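Local coordinates for Non-ribosomal peptide synthetase (Methanobrevibacter ruminantium, PDB 6VTJ), which probably carries a peptide intermediate on its phosphopantetheine arm and releases it by nicotinamide-dependent reduction of the thioester, as terminal reductase domains of peptide synthetases do, at residues S50-E55 and D66-N71; N113-F118 and L462-F467; E209-V214 and L242-T247; A355-K360 and I410-F415; G136-H141 and D367-G372. One frame throughout, in Å; residues are numbered along the deposited sequence.

Overall arrangement
Contact 1 lies in the small carrier domain; contacts 3 and 5 belong to the Rossmann-like part of the reductase. Contacts 1 and 5 lie on opposite sides of the chain's centre, about 33 Å between centres, yet each lies at a similar distance from the bound 4'-phosphopantetheine: the side chain of Ile68 is about 10 Å from it and that of Leu138 about 11 Å. Contact 3 is about 21 Å from contact 5, centre to centre. Contact 2 touches contact 5 directly, Phe467 CE2 packing 3.3 Å from Tyr368 O. Contact 4 comes within about 15 Å of contact 1 between nearest atoms, and its segments alternate with those of contact 5.

Contact 1: residues S50-E55 and D66-N71; sequences SKLIIE and DDIFRN
Ile68 meets Leu52 and Ile53 with two different branches, and these purely apolar touches make up the contact. Its CG1-CD1 arm goes to Leu52: CD1 lies 3.5 Å from Leu52 CD2, closer than carbons usually pack, and CG1 follows at 3.7 Å from the same methyl, the two side chains crossing obliquely. The other branch, CG2, stands between the backbone N and the carbonyl carbon of Ile68 and rests 4.0 Å from Ile53 CD1; here the side chains slide past each other in opposite directions. With CG1 swung anti to the backbone N (chi1 168°), the beta-branched residue reaches two neighbours at once, which suits isoleucine to the place. An alanine here would lack both branches, and Leu52 CD2 and Ile53 CD1 would probably face a gap between the helices.

The two helices belong to the four-helix bundle of a carrier protein: helix 46-58 begins at Ser46, which lines the phosphopantetheine pocket and is consistent with the attachment serine, and 65-70 is the short helix of the fold. Helix 15-28 packs on Leu52 through Ile23 and Phe24, while Leu77 of helix 74-82 lies against Ile68.

Polar groups act around this apolar centre, not across it. From much later in the chain, Ile434 touches Ile53, and Asp437 OD1 accepts a hydrogen bond from Asp66 N, contacts that probably help to join the carrier to the reductase.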
# COMPACT_ATOMS: atom_id res chain seq x y z
N SER A 50 -17.74 6.97 -3.49
CA SER A 50 -17.21 8.16 -4.13
C SER A 50 -18.32 8.92 -4.85
O SER A 50 -18.32 10.16 -4.86
CB SER A 50 -16.06 7.82 -5.09
OG SER A 50 -16.49 7.06 -6.20
N LYS A 51 -19.27 8.19 -5.44
CA LYS A 51 -20.43 8.86 -6.02
C LYS A 51 -21.24 9.55 -4.93
O LYS A 51 -21.73 10.67 -5.12
CB LYS A 51 -21.30 7.87 -6.79
CG LYS A 51 -20.51 6.90 -7.65
N LEU A 52 -21.40 8.88 -3.78
CA LEU A 52 -22.05 9.51 -2.64
C LEU A 52 -21.38 10.84 -2.30
O LEU A 52 -22.05 11.87 -2.12
CB LEU A 52 -22.03 8.57 -1.44
CG LEU A 52 -22.52 9.22 -0.15
CD1 LEU A 52 -23.95 9.65 -0.33
CD2 LEU A 52 -22.42 8.26 0.99
N ILE A 53 -20.04 10.83 -2.21
CA ILE A 53 -19.32 12.05 -1.84
C ILE A 53 -19.52 13.12 -2.90
O ILE A 53 -19.72 14.30 -2.57
CB ILE A 53 -17.82 11.75 -1.62
CG1 ILE A 53 -17.59 10.91 -0.36
CG2 ILE A 53 -17.02 13.05 -1.53
CD1 ILE A 53 -17.88 11.64 0.94
N ILE A 54 -19.44 12.74 -4.17
CA ILE A 54 -19.64 13.73 -5.23
C ILE A 54 -21.03 14.34 -5.14
O ILE A 54 -21.19 15.56 -5.27
CB ILE A 54 -19.39 13.08 -6.61
CG1 ILE A 54 -17.92 12.68 -6.74
CG2 ILE A 54 -19.80 14.03 -7.74
CD1 ILE A 54 -17.66 11.70 -7.86
N GLU A 55 -22.04 13.52 -4.86
CA GLU A 55 -23.40 14.04 -4.76
C GLU A 55 -23.55 14.99 -3.58
O GLU A 55 -24.18 16.05 -3.71
CB GLU A 55 -24.41 12.90 -4.65
CG GLU A 55 -24.81 12.32 -5.98
CD GLU A 55 -25.33 13.37 -6.95
OE1 GLU A 55 -26.04 14.30 -6.51
OE2 GLU A 55 -25.01 13.27 -8.16
N ASP A 66 -13.13 9.78 3.46
CA ASP A 66 -13.06 8.99 4.69
C ASP A 66 -14.26 9.23 5.60
O ASP A 66 -14.53 8.41 6.49
CB ASP A 66 -11.75 9.26 5.46
CG ASP A 66 -11.64 10.69 5.99
OD1 ASP A 66 -12.58 11.19 6.66
OD2 ASP A 66 -10.58 11.31 5.77
N ASP A 67 -14.98 10.34 5.38
CA ASP A 67 -16.16 10.64 6.18
C ASP A 67 -17.20 9.53 6.09
O ASP A 67 -17.84 9.20 7.09
CB ASP A 67 -16.77 11.97 5.74
CG ASP A 67 -15.99 13.16 6.24
OD1 ASP A 67 -15.33 13.02 7.29
OD2 ASP A 67 -16.06 14.25 5.61
N ILE A 68 -17.39 8.95 4.91
CA ILE A 68 -18.45 7.95 4.79
C ILE A 68 -18.01 6.61 5.37
O ILE A 68 -18.86 5.83 5.83
CB ILE A 68 -18.94 7.85 3.33
CG1 ILE A 68 -19.83 6.63 3.09
CG2 ILE A 68 -17.79 7.89 2.36
CD1 ILE A 68 -21.17 6.69 3.84
N PHE A 69 -16.70 6.35 5.43
CA PHE A 69 -16.21 5.16 6.13
C PHE A 69 -16.29 5.32 7.64
O PHE A 69 -16.52 4.33 8.35
CB PHE A 69 -14.77 4.85 5.69
CG PHE A 69 -14.68 4.33 4.30
CD1 PHE A 69 -14.80 2.97 4.05
CD2 PHE A 69 -14.53 5.20 3.23
CE1 PHE A 69 -14.73 2.48 2.76
CE2 PHE A 69 -14.47 4.72 1.93
CZ PHE A 69 -14.57 3.35 1.70
N ARG A 70 -16.10 6.54 8.16
CA ARG A 70 -16.17 6.73 9.61
C ARG A 70 -17.60 6.91 10.10
O ARG A 70 -17.90 6.57 11.25
CB ARG A 70 -15.31 7.93 10.04
N ASN A 71 -18.49 7.44 9.27
CA ASN A 71 -19.89 7.70 9.64
C ASN A 71 -20.77 7.05 8.58
O ASN A 71 -21.05 7.66 7.54
CB ASN A 71 -20.17 9.19 9.75
CG ASN A 71 -19.03 9.97 10.38
OD1 ASN A 71 -18.27 10.66 9.69
ND2 ASN A 71 -18.90 9.85 11.69

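Contact 2: residues N113-F118 and L462-F467; sequences NTWENF and LHSLGF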
# COMPACT_ATOMS: atom_id res chain seq x y z
N ASN A 113 20.72 0.08 13.83
CA ASN A 113 20.49 0.02 12.38
C ASN A 113 21.22 1.18 11.70
O ASN A 113 20.62 2.17 11.27
CB ASN A 113 18.99 0.03 12.07
CG ASN A 113 18.71 -0.19 10.59
OD1 ASN A 113 19.45 -0.91 9.93
ND2 ASN A 113 17.65 0.45 10.06
N THR A 114 22.53 1.04 11.57
CA THR A 114 23.37 2.12 11.07
C THR A 114 24.15 1.67 9.85
O THR A 114 24.29 0.47 9.57
CB THR A 114 24.36 2.57 12.14
OG1 THR A 114 25.16 1.44 12.51
CG2 THR A 114 23.61 3.10 13.39
N TRP A 115 24.70 2.65 9.13
CA TRP A 115 25.66 2.31 8.08
C TRP A 115 26.82 1.51 8.65
O TRP A 115 27.31 0.57 8.01
CB TRP A 115 26.18 3.58 7.39
CG TRP A 115 27.36 3.28 6.54
CD1 TRP A 115 28.68 3.48 6.86
CD2 TRP A 115 27.35 2.68 5.23
NE1 TRP A 115 29.49 3.06 5.82
CE2 TRP A 115 28.70 2.56 4.81
CE3 TRP A 115 26.33 2.25 4.37
CZ2 TRP A 115 29.05 2.02 3.57
CZ3 TRP A 115 26.69 1.70 3.13
CH2 TRP A 115 28.03 1.59 2.75
N GLU A 116 27.28 1.86 9.86
CA GLU A 116 28.44 1.19 10.43
C GLU A 116 28.17 -0.30 10.60
O GLU A 116 28.99 -1.15 10.22
CB GLU A 116 28.81 1.82 11.77
CG GLU A 116 30.02 1.17 12.44
CD GLU A 116 30.64 2.05 13.51
OE1 GLU A 116 30.63 1.62 14.68
OE2 GLU A 116 31.15 3.15 13.19
N ASN A 117 27.00 -0.64 11.15
CA ASN A 117 26.74 -2.05 11.42
C ASN A 117 26.44 -2.84 10.15
O ASN A 117 26.75 -4.03 10.08
CB ASN A 117 25.61 -2.17 12.45
CG ASN A 117 26.11 -1.85 13.85
OD1 ASN A 117 27.30 -2.03 14.13
ND2 ASN A 117 25.24 -1.34 14.71
N PHE A 118 25.89 -2.19 9.12
CA PHE A 118 25.79 -2.87 7.84
C PHE A 118 27.17 -3.15 7.27
O PHE A 118 27.48 -4.28 6.85
CB PHE A 118 25.00 -2.04 6.83
CG PHE A 118 25.30 -2.44 5.41
CD1 PHE A 118 24.83 -3.64 4.91
CD2 PHE A 118 26.12 -1.67 4.61
CE1 PHE A 118 25.12 -4.04 3.62
CE2 PHE A 118 26.43 -2.07 3.32
CZ PHE A 118 25.93 -3.25 2.82
N LEU A 462 22.07 -0.20 -0.50
CA LEU A 462 21.77 -0.86 -1.77
C LEU A 462 22.92 -0.65 -2.74
O LEU A 462 23.32 -1.58 -3.44
CB LEU A 462 20.48 -0.31 -2.36
CG LEU A 462 19.15 -0.79 -1.80
CD1 LEU A 462 18.07 0.18 -2.24
CD2 LEU A 462 18.88 -2.17 -2.33
N HIS A 463 23.50 0.55 -2.74
CA HIS A 463 24.58 0.78 -3.68
C HIS A 463 25.77 -0.09 -3.34
O HIS A 463 26.38 -0.71 -4.23
CB HIS A 463 24.97 2.25 -3.69
CG HIS A 463 26.16 2.51 -4.56
ND1 HIS A 463 26.05 2.72 -5.92
CD2 HIS A 463 27.48 2.53 -4.28
CE1 HIS A 463 27.25 2.89 -6.43
NE2 HIS A 463 28.14 2.78 -5.46
N SER A 464 26.08 -0.21 -2.05
CA SER A 464 27.17 -1.10 -1.65
C SER A 464 26.89 -2.52 -2.11
O SER A 464 27.83 -3.25 -2.47
CB SER A 464 27.37 -1.00 -0.14
OG SER A 464 28.04 -2.14 0.36
N LEU A 465 25.62 -2.90 -2.20
CA LEU A 465 25.22 -4.24 -2.62
C LEU A 465 25.13 -4.38 -4.14
O LEU A 465 24.76 -5.46 -4.62
CB LEU A 465 23.88 -4.61 -1.98
CG LEU A 465 23.95 -4.79 -0.47
CD1 LEU A 465 22.54 -4.95 0.17
CD2 LEU A 465 24.88 -5.97 -0.09
N GLY A 466 25.47 -3.35 -4.89
CA GLY A 466 25.44 -3.40 -6.34
C GLY A 466 24.15 -2.93 -6.98
O GLY A 466 23.95 -3.17 -8.18
N PHE A 467 23.29 -2.24 -6.24
CA PHE A 467 21.96 -1.86 -6.70
C PHE A 467 21.87 -0.34 -6.74
O PHE A 467 22.08 0.32 -5.71
CB PHE A 467 20.89 -2.46 -5.78
CG PHE A 467 19.48 -2.06 -6.13
CD1 PHE A 467 19.03 -0.77 -5.90
CD2 PHE A 467 18.59 -2.99 -6.65
CE1 PHE A 467 17.74 -0.40 -6.23
CE2 PHE A 467 17.28 -2.62 -6.98
CZ PHE A 467 16.86 -1.33 -6.77
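Phe118 presents the edge of its ring to Ser464 and Leu465, where helix 456-464 finishes in a Schellman motif against the short helix 115-120. Ser464 OG lies in the plane of the ring beyond its rim, 3.4 Å from both CE2 and CZ of Phe118. An oxygen placed there faces the slightly positive C-H edge, probably a mildly favourable arrangement. Next to it the CD2 methyl of Leu465 comes within 4.1 Å of Phe118 CZ, also at the edge, so that a polar and an apolar group share one rim. Trp115 adds the far corner of its indole: CH2 sits 3.9 Å from Ser464 CB, so that Ser464 meets both aromatic side chains, CB at the indole and OG at the phenyl edge.

Both aromatic side chains start out anti to the backbone N (chi1 159° for Phe118) and so extend from their helix towards the other. With an alanine here, Ser464 and Leu465 would probably lose the ring rim they rest on and a gap would open between helix 115-120 and the end of helix 456-464.

Further out, Pro380 and Ser383 pack on Phe118, and Ile461 touches both aromatic residues. Thr114 is the N-cap of the first helix, its OG1 accepting from Asn117 N at 3.1 Å. Gly466, with positive phi (93°), takes a conformation that a side chain would obstruct; the chain turns back there through Gly466 N to His463 O, 2.9 Å, and Phe467 N to Leu462 O, also 2.9 Å.

Contact 3: residues E209-V214 and L242-T247; sequences EPIDTV and LKFAQT
Phe244 leaves its helix with CG turned anti to the backbone N (chi1 168°), which carries the ring across to Ile211 and Val214. Ile211 answers with an extended CG1 arm (chi2 162°), whose terminal CD1 arrives 4.1 Å from Phe244 CZ, the two side chains crossing at about a right angle. Val214 uses CG2, the methyl opposite its carbonyl carbon, which lies at the ring edge near the plane, 4.1 Å from Phe244 CE2. The phenyl group is long enough to span from the helix to both strand-side residues, while the branched aliphatics are compact enough to pack around its outer end. Leu130 of strand 129-132 touches all three side chains.

The contact belongs to the beta-alpha-beta unit formed by strand 213-216, helix 229-246 and strand 252-258 of the Rossmann-like fold: the C-terminal part of helix 229-246 packs on strand 213-216 and the loop that leads into it. Beyond the ring, Thr247 OG1 donates to Phe244 O at 2.8 Å, in the carbonyl plane, linking the side chain of Thr247 back to the carbonyl three residues earlier.

No hydrogen bond crosses between the segments; the association here rests on van der Waals packing and burial of apolar side chains.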
# COMPACT_ATOMS: atom_id res chain seq x y z
N GLU A 209 9.78 -28.54 6.47
CA GLU A 209 10.35 -28.10 5.20
C GLU A 209 11.59 -27.25 5.46
O GLU A 209 11.62 -26.48 6.43
CB GLU A 209 9.35 -27.29 4.37
CG GLU A 209 8.10 -28.04 3.96
CD GLU A 209 8.38 -29.20 3.02
OE1 GLU A 209 9.37 -29.13 2.25
OE2 GLU A 209 7.59 -30.17 3.04
N PRO A 210 12.62 -27.37 4.62
CA PRO A 210 13.86 -26.57 4.78
C PRO A 210 13.68 -25.11 4.35
O PRO A 210 14.08 -24.67 3.27
CB PRO A 210 14.85 -27.32 3.88
CG PRO A 210 14.01 -27.91 2.82
CD PRO A 210 12.71 -28.30 3.48
N ILE A 211 13.08 -24.33 5.25
CA ILE A 211 12.77 -22.93 5.02
C ILE A 211 13.74 -22.07 5.82
O ILE A 211 13.86 -22.22 7.04
CB ILE A 211 11.31 -22.61 5.37
CG1 ILE A 211 10.40 -23.25 4.32
CG2 ILE A 211 11.10 -21.09 5.47
CD1 ILE A 211 8.96 -23.40 4.72
N ASP A 212 14.44 -21.17 5.12
CA ASP A 212 15.41 -20.28 5.74
C ASP A 212 14.92 -18.85 5.89
O ASP A 212 15.31 -18.18 6.85
CB ASP A 212 16.69 -20.27 4.91
CG ASP A 212 17.23 -21.66 4.71
OD1 ASP A 212 17.40 -22.35 5.73
OD2 ASP A 212 17.45 -22.08 3.55
N THR A 213 14.08 -18.36 4.98
CA THR A 213 13.61 -16.98 5.02
C THR A 213 12.14 -16.92 4.67
O THR A 213 11.74 -17.46 3.64
CB THR A 213 14.37 -16.10 4.04
OG1 THR A 213 15.79 -16.25 4.21
CG2 THR A 213 13.97 -14.64 4.24
N VAL A 214 11.34 -16.26 5.51
CA VAL A 214 9.97 -15.91 5.14
C VAL A 214 9.98 -14.50 4.58
O VAL A 214 10.57 -13.60 5.17
CB VAL A 214 9.03 -16.00 6.35
CG1 VAL A 214 7.62 -15.61 5.93
CG2 VAL A 214 9.03 -17.41 6.94
N LEU A 242 5.16 -14.90 12.12
CA LEU A 242 6.19 -14.78 13.14
C LEU A 242 6.20 -15.98 14.06
O LEU A 242 7.27 -16.47 14.44
CB LEU A 242 5.98 -13.50 13.95
CG LEU A 242 6.24 -12.18 13.25
CD1 LEU A 242 5.72 -11.01 14.08
CD2 LEU A 242 7.72 -12.05 12.99
N LYS A 243 5.02 -16.46 14.45
CA LYS A 243 4.95 -17.66 15.29
C LYS A 243 5.54 -18.85 14.57
O LYS A 243 6.33 -19.63 15.15
CB LYS A 243 3.50 -17.92 15.70
CG LYS A 243 2.98 -16.94 16.74
CD LYS A 243 1.59 -17.29 17.27
N PHE A 244 5.21 -19.00 13.28
CA PHE A 244 5.83 -20.04 12.48
C PHE A 244 7.35 -19.89 12.48
O PHE A 244 8.08 -20.86 12.68
CB PHE A 244 5.31 -20.02 11.05
CG PHE A 244 6.13 -20.87 10.13
CD1 PHE A 244 6.03 -22.25 10.19
CD2 PHE A 244 7.07 -20.30 9.26
CE1 PHE A 244 6.81 -23.05 9.36
CE2 PHE A 244 7.85 -21.09 8.44
CZ PHE A 244 7.72 -22.47 8.49
N ALA A 245 7.84 -18.67 12.25
CA ALA A 245 9.29 -18.46 12.22
C ALA A 245 9.94 -18.79 13.56
O ALA A 245 11.07 -19.28 13.60
CB ALA A 245 9.60 -17.01 11.84
N GLN A 246 9.22 -18.55 14.66
CA GLN A 246 9.78 -18.77 15.99
C GLN A 246 9.85 -20.24 16.36
O GLN A 246 10.69 -20.61 17.19
CB GLN A 246 8.97 -18.00 17.03
CG GLN A 246 9.40 -16.53 17.18
CD GLN A 246 8.29 -15.64 17.70
OE1 GLN A 246 7.11 -15.92 17.50
NE2 GLN A 246 8.66 -14.55 18.37
N THR A 247 9.01 -21.08 15.76
CA THR A 247 9.12 -22.51 16.03
C THR A 247 10.50 -23.09 15.70
O THR A 247 10.81 -24.19 16.17
CB THR A 247 8.08 -23.32 15.26
OG1 THR A 247 8.46 -23.41 13.88
CG2 THR A 247 6.70 -22.71 15.39

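Contact 4: residues A355-K360 and I410-F415; sequences AMASEK and IEEVDF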
# COMPACT_ATOMS: atom_id res chain seq x y z
N ALA A 355 0.29 23.32 -6.50
CA ALA A 355 0.65 22.36 -5.45
C ALA A 355 0.66 20.94 -5.99
O ALA A 355 1.57 20.15 -5.71
CB ALA A 355 -0.31 22.48 -4.28
N MET A 356 -0.35 20.61 -6.81
CA MET A 356 -0.40 19.30 -7.45
C MET A 356 0.80 19.10 -8.38
O MET A 356 1.46 18.06 -8.32
CB MET A 356 -1.72 19.16 -8.21
CG MET A 356 -2.94 19.45 -7.34
SD MET A 356 -4.47 19.64 -8.27
CE MET A 356 -4.48 18.12 -9.20
N ALA A 357 1.08 20.09 -9.23
CA ALA A 357 2.19 19.98 -10.17
C ALA A 357 3.51 19.72 -9.44
O ALA A 357 4.34 18.94 -9.92
CB ALA A 357 2.30 21.26 -11.02
N SER A 358 3.71 20.37 -8.29
CA SER A 358 5.00 20.29 -7.60
C SER A 358 5.16 19.04 -6.74
O SER A 358 6.29 18.74 -6.32
CB SER A 358 5.20 21.53 -6.74
OG SER A 358 5.76 22.57 -7.53
N GLU A 359 4.09 18.30 -6.48
CA GLU A 359 4.19 17.13 -5.62
C GLU A 359 5.13 16.10 -6.21
O GLU A 359 4.94 15.64 -7.34
CB GLU A 359 2.81 16.52 -5.39
CG GLU A 359 2.81 15.40 -4.38
CD GLU A 359 1.42 15.00 -3.96
OE1 GLU A 359 0.55 14.83 -4.84
OE2 GLU A 359 1.22 14.86 -2.73
N LYS A 360 6.17 15.76 -5.44
CA LYS A 360 7.17 14.78 -5.83
C LYS A 360 6.71 13.37 -5.51
O LYS A 360 5.94 13.15 -4.57
CB LYS A 360 8.49 15.02 -5.09
CG LYS A 360 9.01 16.44 -5.08
CD LYS A 360 9.68 16.81 -6.36
CE LYS A 360 10.51 18.08 -6.19
NZ LYS A 360 11.01 18.55 -7.50
N ILE A 410 -2.73 18.71 -21.17
CA ILE A 410 -2.89 19.03 -19.76
C ILE A 410 -2.05 20.24 -19.40
O ILE A 410 -0.88 20.34 -19.79
CB ILE A 410 -2.50 17.81 -18.90
CG1 ILE A 410 -3.38 16.60 -19.26
CG2 ILE A 410 -2.50 18.17 -17.39
CD1 ILE A 410 -2.73 15.26 -18.89
N GLU A 411 -2.64 21.18 -18.64
CA GLU A 411 -2.01 22.46 -18.33
C GLU A 411 -1.86 22.62 -16.82
O GLU A 411 -2.73 22.22 -16.05
CB GLU A 411 -2.84 23.64 -18.89
CG GLU A 411 -2.81 23.78 -20.42
CD GLU A 411 -3.60 25.00 -20.92
N GLU A 412 -0.74 23.21 -16.40
CA GLU A 412 -0.63 23.70 -15.03
C GLU A 412 -1.36 25.04 -14.95
O GLU A 412 -1.07 25.95 -15.73
CB GLU A 412 0.82 23.85 -14.59
CG GLU A 412 1.00 24.35 -13.13
CD GLU A 412 2.48 24.48 -12.74
OE1 GLU A 412 3.35 23.92 -13.45
OE2 GLU A 412 2.77 25.15 -11.73
N VAL A 413 -2.32 25.14 -14.04
CA VAL A 413 -3.15 26.33 -13.93
C VAL A 413 -3.03 26.83 -12.49
O VAL A 413 -2.57 26.11 -11.61
CB VAL A 413 -4.62 26.04 -14.29
CG1 VAL A 413 -4.73 25.55 -15.72
CG2 VAL A 413 -5.20 25.02 -13.32
N ASP A 414 -3.45 28.07 -12.27
CA ASP A 414 -3.36 28.60 -10.92
C ASP A 414 -4.48 28.02 -10.05
O ASP A 414 -5.41 27.36 -10.52
CB ASP A 414 -3.41 30.12 -10.91
CG ASP A 414 -4.69 30.69 -11.51
OD1 ASP A 414 -5.81 30.38 -11.03
OD2 ASP A 414 -4.58 31.53 -12.43
N PHE A 415 -4.39 28.32 -8.75
CA PHE A 415 -5.29 27.71 -7.78
C PHE A 415 -6.75 28.06 -8.07
O PHE A 415 -7.62 27.19 -8.01
CB PHE A 415 -4.90 28.14 -6.36
CG PHE A 415 -3.62 27.54 -5.88
CD1 PHE A 415 -3.61 26.29 -5.28
CD2 PHE A 415 -2.41 28.21 -6.04
CE1 PHE A 415 -2.41 25.72 -4.83
CE2 PHE A 415 -1.22 27.66 -5.59
CZ PHE A 415 -1.22 26.41 -4.99
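Ala357 and Glu412 make one half of this contact, Ala355 and Phe415 the other. Glu412 is fully stretched: CG stands anti to the backbone N (chi1 -179°) and CD continues the line, carrying the carboxylate to the small helix. There the Ala357 methyl lies above the group, its CB 3.7 Å from Glu412 CD and nearly as close to OE1, at 3.8 Å. A methyl suits the spot, since it fills the space against the flat group without competing for its oxygens. Those have a stronger partner: OE1 forms a salt bridge with Arg397 NE, and Ser358 OG bonds to NH1 of the same arginine, so one guanidinium group links both segments.

Phe415 turns its ring the other way round its first torsion, with CG opposite the carbonyl carbon (chi1 -71°). The far end of the ring thereby swings back to the start of helix 354-358, where CE1 lies 3.9 Å from Ala355 CB and CZ approaches Ala355 N to 3.8 Å. Alanine again leaves room for the broad ring.

Asp414, just before, is the N-cap of helix 415-423 and holds Glu417 N through OD1. Strand 411-412 pairs in parallel with 351-352, directly ahead of helix 354-358, while Ile410 packs on helices 338-349 and 396-403, and Met356 and Val413 both rest on Phe418 of helix 415-423.

Contact 5: residues G136-H141 and D367-G372; sequences GFLGIH and DYVAKG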
# COMPACT_ATOMS: atom_id res chain seq x y z
N GLY A 136 0.01 -11.45 -5.82
CA GLY A 136 -0.15 -10.02 -5.93
C GLY A 136 0.94 -9.45 -6.80
O GLY A 136 1.87 -10.14 -7.20
N PHE A 137 0.81 -8.14 -7.07
CA PHE A 137 1.74 -7.45 -7.97
C PHE A 137 3.19 -7.57 -7.48
O PHE A 137 4.09 -7.91 -8.26
CB PHE A 137 1.34 -5.97 -8.08
CG PHE A 137 2.11 -5.19 -9.10
CD1 PHE A 137 2.36 -5.71 -10.36
CD2 PHE A 137 2.54 -3.90 -8.82
CE1 PHE A 137 3.06 -4.96 -11.32
CE2 PHE A 137 3.25 -3.14 -9.77
CZ PHE A 137 3.50 -3.67 -11.02
N LEU A 138 3.43 -7.28 -6.21
CA LEU A 138 4.78 -7.38 -5.69
C LEU A 138 5.24 -8.83 -5.61
O LEU A 138 6.32 -9.18 -6.10
CB LEU A 138 4.88 -6.69 -4.32
CG LEU A 138 6.26 -6.78 -3.65
CD1 LEU A 138 7.42 -6.29 -4.59
CD2 LEU A 138 6.25 -6.02 -2.35
N GLY A 139 4.39 -9.71 -5.06
CA GLY A 139 4.80 -11.08 -4.79
C GLY A 139 5.24 -11.86 -6.02
O GLY A 139 6.21 -12.62 -5.97
N ILE A 140 4.52 -11.68 -7.13
CA ILE A 140 4.86 -12.37 -8.37
C ILE A 140 6.23 -11.93 -8.87
O ILE A 140 6.99 -12.73 -9.43
CB ILE A 140 3.76 -12.14 -9.44
CG1 ILE A 140 3.91 -13.13 -10.58
CG2 ILE A 140 3.77 -10.71 -10.00
CD1 ILE A 140 3.79 -14.54 -10.15
N HIS A 141 6.57 -10.67 -8.65
CA HIS A 141 7.86 -10.20 -9.13
C HIS A 141 8.99 -10.57 -8.19
O HIS A 141 10.12 -10.77 -8.65
CB HIS A 141 7.78 -8.70 -9.35
CG HIS A 141 7.03 -8.35 -10.59
ND1 HIS A 141 5.70 -7.99 -10.58
CD2 HIS A 141 7.41 -8.36 -11.90
CE1 HIS A 141 5.30 -7.76 -11.82
NE2 HIS A 141 6.31 -7.99 -12.64
N ASP A 367 9.95 -4.38 -10.76
CA ASP A 367 11.02 -5.35 -10.93
C ASP A 367 12.23 -4.95 -10.10
O ASP A 367 12.89 -5.80 -9.49
CB ASP A 367 11.39 -5.55 -12.42
CG ASP A 367 11.44 -4.26 -13.24
OD1 ASP A 367 11.05 -3.17 -12.76
OD2 ASP A 367 11.86 -4.34 -14.42
N TYR A 368 12.48 -3.64 -9.99
CA TYR A 368 13.57 -3.20 -9.13
C TYR A 368 13.19 -3.22 -7.65
O TYR A 368 14.06 -3.47 -6.82
CB TYR A 368 14.06 -1.83 -9.60
CG TYR A 368 14.98 -2.00 -10.78
CD1 TYR A 368 14.47 -2.27 -12.05
CD2 TYR A 368 16.36 -1.94 -10.63
CE1 TYR A 368 15.31 -2.45 -13.12
CE2 TYR A 368 17.21 -2.12 -11.70
CZ TYR A 368 16.68 -2.38 -12.94
OH TYR A 368 17.52 -2.56 -14.01
N VAL A 369 11.90 -3.03 -7.30
CA VAL A 369 11.51 -3.26 -5.91
C VAL A 369 11.84 -4.68 -5.50
O VAL A 369 12.41 -4.93 -4.43
CB VAL A 369 10.02 -2.96 -5.68
CG1 VAL A 369 9.64 -3.30 -4.25
CG2 VAL A 369 9.71 -1.51 -5.96
N ALA A 370 11.49 -5.65 -6.36
CA ALA A 370 11.73 -7.05 -6.00
C ALA A 370 13.23 -7.37 -5.91
O ALA A 370 13.67 -8.07 -4.99
CB ALA A 370 11.03 -7.98 -7.00
N LYS A 371 14.02 -6.86 -6.87
CA LYS A 371 15.47 -7.01 -6.76
C LYS A 371 16.00 -6.44 -5.45
O LYS A 371 16.84 -7.05 -4.79
CB LYS A 371 16.17 -6.33 -7.94
CG LYS A 371 15.97 -6.99 -9.28
CD LYS A 371 16.88 -6.36 -10.30
CE LYS A 371 16.36 -6.53 -11.72
NZ LYS A 371 17.32 -5.92 -12.69
N GLY A 372 15.53 -5.25 -5.07
CA GLY A 372 16.01 -4.64 -3.85
C GLY A 372 15.58 -5.38 -2.60
O GLY A 372 16.31 -5.38 -1.60
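His141 and Ala370 mark where helices 137-141 and 367-372 come nearest, their CA atoms 5.9 Å apart. The short axes cross at -62° and pass within 8.9 Å, close enough that backbone as well as side chains takes part. The methyl of Ala370 fits against the peptide of His141, CB lying 3.4 Å from His141 O; the small side chain of alanine allows this close approach. His141 CB and Ala370 CB are 4.1 Å apart.

A second apolar touch lies about a turn earlier on the first helix and one residue earlier on the second: Leu138 CD1 meets Val369 CG1 at 3.7 Å, the side chains crossing at about a right angle. Leu138 can reach it because its CG is anti to the backbone N (chi1 178°), which carries CD1 out to Val369. Ile366 and Ile373 of helix 366-376 also pack on Leu138.

The imidazole of His141 is fixed from both ends. ND1 donates to Phe137 O, one turn earlier, at 2.8 Å and almost straight (176°), the oxygen lying in the ring plane. NE2 is hydrogen-bonded to Arg324 NH1, and Tyr177 meets the ring, so rotation about its bonds is probably restricted.

Gly136 and Gly139 belong to the glycine-rich motif GATGFLG, which runs from the turn after strand 129-132 into helix 137-149 and opens the first beta-alpha unit of the Rossmann fold, consistent with a nicotinamide dinucleotide-binding site.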